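Lin0431 protein (Listeria innocua, PDB 3LD7) is of unknown function, but is a mainly beta-stranded member of the NusG domain II family, named after an insert domain of the transcription factor NusG. Local coordinates at residues A[43-54]-A[68-79]. Residues are numbered along the deposited sequence; the frame is centred on the assembly and turned at random.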
ATOM      1  N   ASN A  43       5.512   1.729   8.167  1.00 13.18           N
ATOM      2  CA  ASN A  43       4.597   0.782   7.528  1.00 12.72           C
ATOM      3  C   ASN A  43       5.403  -0.060   6.586  1.00 14.47           C
ATOM      4  O   ASN A  43       6.063   0.471   5.670  1.00 15.77           O
ATOM      5  CB  ASN A  43       3.466   1.476   6.728  1.00 14.50           C
ATOM      6  CG  ASN A  43       2.533   2.301   7.617  1.00 14.46           C
ATOM      7  OD1 ASN A  43       1.422   1.867   8.016  1.00 19.63           O
ATOM      8  ND2 ASN A  43       2.953   3.472   7.908  1.00 12.35           N
ATOM      9  N   LEU A  44       5.345  -1.367   6.798  1.00 14.76           N
ATOM     10  CA  LEU A  44       6.012  -2.321   5.920  1.00 13.52           C
ATOM     11  C   LEU A  44       5.033  -2.727   4.838  1.00 13.10           C
ATOM     12  O   LEU A  44       4.026  -3.390   5.112  1.00 15.17           O
ATOM     13  CB  LEU A  44       6.467  -3.528   6.716  1.00 16.47           C
ATOM     14  CG  LEU A  44       7.234  -4.607   5.954  1.00 18.92           C
ATOM     15  CD1 LEU A  44       8.444  -4.040   5.215  1.00 20.84           C
ATOM     16  CD2 LEU A  44       7.642  -5.670   6.936  1.00 20.29           C
HETATM   17  N   MSE A  45       5.296  -2.261   3.618  1.00 13.64           N
HETATM   18  CA  MSE A  45       4.448  -2.536   2.469  1.00 13.44           C
HETATM   19  C   MSE A  45       4.915  -3.799   1.784  1.00 14.59           C
HETATM   20  O   MSE A  45       6.116  -4.069   1.724  1.00 15.94           O
HETATM   21  CB  MSE A  45       4.564  -1.373   1.467  1.00 15.15           C
HETATM   22  CG  MSE A  45       4.334   0.000   2.104  1.00 16.36           C
HETATM   23 SE   MSE A  45       2.658   0.187   3.066  0.81 19.59          SE
HETATM   24  CE  MSE A  45       1.440  -0.431   1.634  1.00 20.64           C
ATOM     25  N   GLU A  46       3.967  -4.546   1.232  1.00 14.24           N
ATOM     26  CA  GLU A  46       4.288  -5.796   0.566  1.00 14.58           C
ATOM     27  C   GLU A  46       3.487  -5.899  -0.706  1.00 14.27           C
ATOM     28  O   GLU A  46       2.262  -5.764  -0.694  1.00 14.60           O
ATOM     29  CB  GLU A  46       3.984  -6.999   1.481  1.00 14.86           C
ATOM     30  CG  GLU A  46       4.365  -8.332   0.856  1.00 16.49           C
ATOM     31  CD  GLU A  46       4.031  -9.521   1.752  1.00 20.19           C
ATOM     32  OE1 GLU A  46       3.412  -9.313   2.820  1.00 21.37           O
ATOM     33  OE2 GLU A  46       4.398 -10.659   1.399  1.00 21.99           O
ATOM     34  N   VAL A  47       4.184  -6.163  -1.807  1.00 14.36           N
ATOM     35  CA  VAL A  47       3.540  -6.494  -3.058  1.00 14.96           C
ATOM     36  C   VAL A  47       3.887  -7.938  -3.347  1.00 16.15           C
ATOM     37  O   VAL A  47       5.052  -8.310  -3.367  1.00 18.03           O
ATOM     38  CB  VAL A  47       4.034  -5.581  -4.196  1.00 16.37           C
ATOM     39  CG1 VAL A  47       3.403  -5.985  -5.510  1.00 18.59           C
ATOM     40  CG2 VAL A  47       3.683  -4.126  -3.854  1.00 19.64           C
ATOM     41  N   ASP A  48       2.870  -8.770  -3.512  1.00 15.84           N
ATOM     42  CA  ASP A  48       3.087 -10.170  -3.814  1.00 17.35           C
ATOM     43  C   ASP A  48       2.236 -10.508  -5.017  1.00 16.80           C
ATOM     44  O   ASP A  48       1.008 -10.440  -4.950  1.00 18.16           O
ATOM     45  CB  ASP A  48       2.699 -11.038  -2.612  1.00 20.12           C
ATOM     46  CG  ASP A  48       3.085 -12.488  -2.805  1.00 25.78           C
ATOM     47  OD1 ASP A  48       4.273 -12.826  -2.627  1.00 26.92           O
ATOM     48  OD2 ASP A  48       2.192 -13.287  -3.132  1.00 30.09           O
ATOM     49  N   GLY A  49       2.872 -10.856  -6.136  1.00 16.60           N
ATOM     50  CA  GLY A  49       2.119 -11.028  -7.357  1.00 18.06           C
ATOM     51  C   GLY A  49       1.398  -9.736  -7.655  1.00 16.86           C
ATOM     52  O   GLY A  49       2.019  -8.658  -7.658  1.00 17.35           O
ATOM     53  N   GLU A  50       0.090  -9.835  -7.910  1.00 17.03           N
ATOM     54  CA  GLU A  50      -0.686  -8.658  -8.319  1.00 18.24           C
ATOM     55  C   GLU A  50      -1.439  -8.016  -7.170  1.00 18.23           C
ATOM     56  O   GLU A  50      -2.393  -7.279  -7.397  1.00 20.73           O
ATOM     57  CB  GLU A  50      -1.634  -9.015  -9.468  1.00 18.99           C
ATOM     58  CG  GLU A  50      -0.874  -9.711 -10.581  1.00 20.62           C
ATOM     59  CD  GLU A  50      -1.613  -9.795 -11.905  1.00 23.92           C
ATOM     60  OE1 GLU A  50      -2.849  -9.542 -11.949  1.00 27.21           O
ATOM     61  OE2 GLU A  50      -0.937 -10.144 -12.911  1.00 24.91           O
ATOM     62  N   ARG A  51      -1.039  -8.325  -5.938  1.00 17.80           N
ATOM     63  CA  ARG A  51      -1.740  -7.808  -4.749  1.00 18.29           C
ATOM     64  C   ARG A  51      -0.806  -6.978  -3.883  1.00 16.17           C
ATOM     65  O   ARG A  51       0.433  -7.176  -3.884  1.00 17.18           O
ATOM     66  CB  ARG A  51      -2.262  -8.967  -3.875  1.00 21.54           C
ATOM     67  CG  ARG A  51      -3.098 -10.016  -4.533  1.00 28.42           C
ATOM     68  CD  ARG A  51      -3.473 -11.092  -3.489  1.00 32.82           C
ATOM     69  NE  ARG A  51      -2.285 -11.795  -2.985  1.00 37.94           N
ATOM     70  CZ  ARG A  51      -2.279 -12.617  -1.937  1.00 40.84           C
ATOM     71  NH1 ARG A  51      -3.398 -12.846  -1.267  1.00 38.88           N
ATOM     72  NH2 ARG A  51      -1.147 -13.210  -1.558  1.00 43.63           N
ATOM     73  N   ILE A  52      -1.382  -6.063  -3.117  1.00 15.48           N
ATOM     74  CA  ILE A  52      -0.594  -5.240  -2.214  1.00 15.84           C
ATOM     75  C   ILE A  52      -1.261  -5.179  -0.842  1.00 14.77           C
ATOM     76  O   ILE A  52      -2.492  -5.238  -0.741  1.00 15.45           O
ATOM     77  CB  ILE A  52      -0.398  -3.820  -2.801  1.00 16.01           C
ATOM     78  CG1 ILE A  52       0.568  -2.993  -1.945  1.00 16.71           C
ATOM     79  CG2 ILE A  52      -1.746  -3.126  -3.043  1.00 16.51           C
ATOM     80  CD1 ILE A  52       0.956  -1.663  -2.602  1.00 18.39           C
ATOM     81  N   ARG A  53      -0.455  -5.079   0.209  1.00 13.49           N
ATOM     82  CA  ARG A  53      -0.990  -4.860   1.552  1.00 12.47           C
ATOM     83  C   ARG A  53       0.005  -4.113   2.400  1.00 13.05           C
ATOM     84  O   ARG A  53       1.193  -4.020   2.052  1.00 14.63           O
ATOM     85  CB  ARG A  53      -1.295  -6.185   2.266  1.00 14.70           C
ATOM     86  CG  ARG A  53      -0.057  -6.996   2.660  1.00 15.63           C
ATOM     87  CD  ARG A  53      -0.415  -8.231   3.473  1.00 15.59           C
ATOM     88  NE  ARG A  53       0.741  -9.089   3.668  1.00 17.01           N
ATOM     89  CZ  ARG A  53       0.687 -10.295   4.223  1.00 18.84           C
ATOM     90  NH1 ARG A  53      -0.469 -10.770   4.700  1.00 22.51           N
ATOM     91  NH2 ARG A  53       1.788 -11.023   4.300  1.00 20.16           N
ATOM     92  N   ILE A  54      -0.477  -3.601   3.530  1.00 14.04           N
ATOM     93  CA  ILE A  54       0.427  -3.260   4.618  1.00 14.74           C
ATOM     94  C   ILE A  54       0.644  -4.544   5.400  1.00 15.48           C
ATOM     95  O   ILE A  54      -0.286  -5.078   6.018  1.00 17.86           O
ATOM     96  CB  ILE A  54      -0.099  -2.180   5.546  1.00 13.66           C
ATOM     97  CG1 ILE A  54      -0.472  -0.900   4.778  1.00 14.90           C
ATOM     98  CG2 ILE A  54       0.944  -1.898   6.649  1.00 15.70           C
ATOM     99  CD1 ILE A  54      -1.271   0.094   5.657  1.00 18.09           C
ATOM    100  N   GLY A  68      -5.982  -5.723   4.897  1.00 20.66           N
ATOM    101  CA  GLY A  68      -5.385  -6.848   4.196  1.00 19.73           C
ATOM    102  C   GLY A  68      -5.069  -6.579   2.740  1.00 16.75           C
ATOM    103  O   GLY A  68      -4.819  -5.444   2.334  1.00 18.24           O
ATOM    104  N   TRP A  69      -5.081  -7.638   1.947  1.00 18.94           N
ATOM    105  CA  TRP A  69      -4.688  -7.550   0.552  1.00 19.11           C
ATOM    106  C   TRP A  69      -5.697  -6.838  -0.334  1.00 18.25           C
ATOM    107  O   TRP A  69      -6.915  -7.059  -0.222  1.00 22.15           O
ATOM    108  CB  TRP A  69      -4.494  -8.937  -0.041  1.00 20.03           C
ATOM    109  CG  TRP A  69      -3.392  -9.761   0.517  1.00 20.57           C
ATOM    110  CD1 TRP A  69      -3.518 -10.853   1.330  1.00 21.89           C
ATOM    111  CD2 TRP A  69      -1.986  -9.622   0.248  1.00 19.07           C
ATOM    112  NE1 TRP A  69      -2.281 -11.391   1.604  1.00 22.34           N
ATOM    113  CE2 TRP A  69      -1.324 -10.669   0.940  1.00 20.36           C
ATOM    114  CE3 TRP A  69      -1.228  -8.721  -0.505  1.00 18.34           C
ATOM    115  CZ2 TRP A  69       0.067 -10.819   0.927  1.00 19.80           C
ATOM    116  CZ3 TRP A  69       0.176  -8.885  -0.540  1.00 19.69           C
ATOM    117  CH2 TRP A  69       0.801  -9.925   0.179  1.00 19.63           C
ATOM    118  N   LYS A  70      -5.178  -6.027  -1.257  1.00 18.01           N
ATOM    119  CA  LYS A  70      -6.008  -5.328  -2.234  1.00 18.60           C
ATOM    120  C   LYS A  70      -5.442  -5.530  -3.627  1.00 19.93           C
ATOM    121  O   LYS A  70      -4.231  -5.711  -3.796  1.00 19.77           O
ATOM    122  CB  LYS A  70      -6.107  -3.835  -1.911  1.00 19.67           C
ATOM    123  CG  LYS A  70      -6.730  -3.544  -0.573  1.00 19.40           C
ATOM    124  CD  LYS A  70      -8.201  -3.929  -0.538  1.00 20.87           C
ATOM    125  CE  LYS A  70      -8.776  -3.614   0.842  1.00 24.18           C
ATOM    126  NZ  LYS A  70     -10.237  -3.937   0.908  1.00 26.09           N
ATOM    127  N   SER A  71      -6.306  -5.518  -4.634  1.00 21.73           N
ATOM    128  CA  SER A  71      -5.841  -5.807  -5.985  1.00 22.37           C
ATOM    129  C   SER A  71      -6.713  -5.240  -7.099  1.00 22.85           C
ATOM    130  O   SER A  71      -6.324  -5.270  -8.264  1.00 24.20           O
ATOM    131  CB  SER A  71      -5.707  -7.320  -6.183  1.00 23.24           C
ATOM    132  OG  SER A  71      -6.994  -7.933  -6.190  1.00 27.82           O
ATOM    133  N   LYS A  72      -7.883  -4.725  -6.745  1.00 22.57           N
ATOM    134  CA  LYS A  72      -8.843  -4.283  -7.742  1.00 23.93           C
ATOM    135  C   LYS A  72      -8.951  -2.769  -7.875  1.00 22.55           C
ATOM    136  O   LYS A  72      -8.750  -2.040  -6.911  1.00 22.32           O
ATOM    137  CB  LYS A  72     -10.224  -4.862  -7.434  1.00 25.61           C
ATOM    138  CG  LYS A  72     -10.290  -6.367  -7.624  1.00 30.32           C
ATOM    139  CD  LYS A  72     -11.725  -6.868  -7.537  1.00 36.56           C
ATOM    140  CE  LYS A  72     -11.796  -8.375  -7.737  1.00 41.33           C
ATOM    141  NZ  LYS A  72     -11.258  -8.800  -9.063  1.00 44.03           N
ATOM    142  N   ALA A  73      -9.276  -2.306  -9.078  1.00 25.58           N
ATOM    143  CA  ALA A  73      -9.571  -0.889  -9.295  1.00 25.36           C
ATOM    144  C   ALA A  73     -10.588  -0.405  -8.280  1.00 25.74           C
ATOM    145  O   ALA A  73     -11.639  -1.016  -8.105  1.00 27.70           O
ATOM    146  CB  ALA A  73     -10.093  -0.658 -10.712  1.00 25.71           C
ATOM    147  N   GLY A  74     -10.269   0.703  -7.624  1.00 24.06           N
ATOM    148  CA  GLY A  74     -11.136   1.279  -6.615  1.00 24.80           C
ATOM    149  C   GLY A  74     -10.790   0.865  -5.203  1.00 24.46           C
ATOM    150  O   GLY A  74     -11.261   1.487  -4.249  1.00 27.07           O
ATOM    151  N   ASP A  75      -9.980  -0.183  -5.055  1.00 22.56           N
ATOM    152  CA  ASP A  75      -9.528  -0.596  -3.728  1.00 20.71           C
ATOM    153  C   ASP A  75      -8.629   0.457  -3.118  1.00 20.11           C
ATOM    154  O   ASP A  75      -7.855   1.100  -3.824  1.00 20.88           O
ATOM    155  CB  ASP A  75      -8.731  -1.908  -3.793  1.00 20.87           C
ATOM    156  CG  ASP A  75      -9.615  -3.131  -3.986  1.00 23.40           C
ATOM    157  OD1 ASP A  75     -10.877  -3.016  -3.969  1.00 26.67           O
ATOM    158  OD2 ASP A  75      -9.021  -4.227  -4.141  1.00 24.05           O
ATOM    159  N   THR A  76      -8.725   0.611  -1.802  1.00 18.60           N
ATOM    160  CA  THR A  76      -7.824   1.477  -1.050  1.00 16.32           C
ATOM    161  C   THR A  76      -7.362   0.823   0.226  1.00 16.35           C
ATOM    162  O   THR A  76      -7.994  -0.118   0.731  1.00 17.94           O
ATOM    163  CB  THR A  76      -8.522   2.802  -0.662  1.00 18.43           C
ATOM    164  OG1 THR A  76      -9.703   2.529   0.123  1.00 21.76           O
ATOM    165  CG2 THR A  76      -8.917   3.579  -1.901  1.00 20.24           C
ATOM    166  N   ILE A  77      -6.245   1.323   0.735  1.00 15.92           N
ATOM    167  CA  ILE A  77      -5.783   0.993   2.079  1.00 14.39           C
ATOM    168  C   ILE A  77      -5.420   2.288   2.749  1.00 14.93           C
ATOM    169  O   ILE A  77      -4.823   3.165   2.136  1.00 15.14           O
ATOM    170  CB  ILE A  77      -4.516   0.094   2.065  1.00 14.44           C
ATOM    171  CG1 ILE A  77      -4.766  -1.167   1.243  1.00 17.29           C
ATOM    172  CG2 ILE A  77      -4.118  -0.296   3.504  1.00 17.33           C
ATOM    173  CD1 ILE A  77      -3.483  -1.967   0.958  1.00 18.82           C
ATOM    174  N   VAL A  78      -5.803   2.457   4.002  1.00 14.01           N
ATOM    175  CA  VAL A  78      -5.432   3.696   4.667  1.00 15.96           C
ATOM    176  C   VAL A  78      -4.846   3.418   6.037  1.00 14.76           C
ATOM    177  O   VAL A  78      -5.355   2.577   6.798  1.00 16.18           O
ATOM    178  CB  VAL A  78      -6.613   4.638   4.783  1.00 20.96           C
ATOM    179  CG1 VAL A  78      -7.706   3.946   5.512  1.00 25.20           C
ATOM    180  CG2 VAL A  78      -6.201   5.914   5.487  1.00 24.25           C
ATOM    181  N   CYS A  79      -3.755   4.108   6.342  1.00 14.49           N
ATOM    182  CA  CYS A  79      -3.227   4.136   7.701  1.00 13.96           C
ATOM    183  C   CYS A  79      -3.226   5.586   8.088  1.00 13.01           C
ATOM    184  O   CYS A  79      -2.291   6.327   7.785  1.00 14.23           O
ATOM    185  CB  CYS A  79      -1.808   3.550   7.808  1.00 14.92           C
ATOM    186  SG  CYS A  79      -1.167   3.676   9.508  1.00 18.01           S
TER
HETATM  187  O   HOH W   1      -4.189  -6.636  -9.307  1.00 25.97           O
HETATM  188  O   HOH W   2      -3.277  -3.905   4.108  1.00 16.32           O
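Trp69 lies between two arginines, a clear case of how one indole can use both faces at once. Arg51 lays its guanidinium flat on one face, the planes 16° apart, with CZ 3.6 Å from the centroid of the Trp69 five-membered ring, a cation-pi stack. A bend at chi3 (-64°) folds the Arg51 chain back over the indole. On the opposite face Arg53 runs across extended: its CD sits 3.6 Å from the centroid of the six-membered ring, a CH-pi contact, while its guanidinium continues over the benzo rim, nearly parallel to the ring. Glu46 fixes the rotation of that guanidinium, since NE and NH2 of Arg53 both donate to Glu46 OE1, each at 2.8 Å; both bonds converge on that one oxygen, and the carboxylate's charge probably steadies the cation. Asp48 brings its CB to 3.6 Å from Trp69 CH2, and its OD2 faces the Arg51 edge in a long salt bridge.

Along one edge of the indole the backbones join in one antiparallel bridge, Ile52 N to Lys70 O (2.9 Å) and Lys70 N to Ile52 O (2.8 Å). Waters extend it at both ends, one linking the carbonyls of Glu50 and Ser71, the other Ile54 N and Gly68 O. On the buried side, Ile54 CD1 packs against Ile77 CG2 at 3.6 Å.

Residues 69-71 border the outer strand 51-57 of the three-stranded sheet, just after helix 63-67, whereas strand 76-79 edges the four-stranded sheet; Ile54 and Ile77 meet between the two sheets, and Lys70 touches Ile88 of strand 84-90.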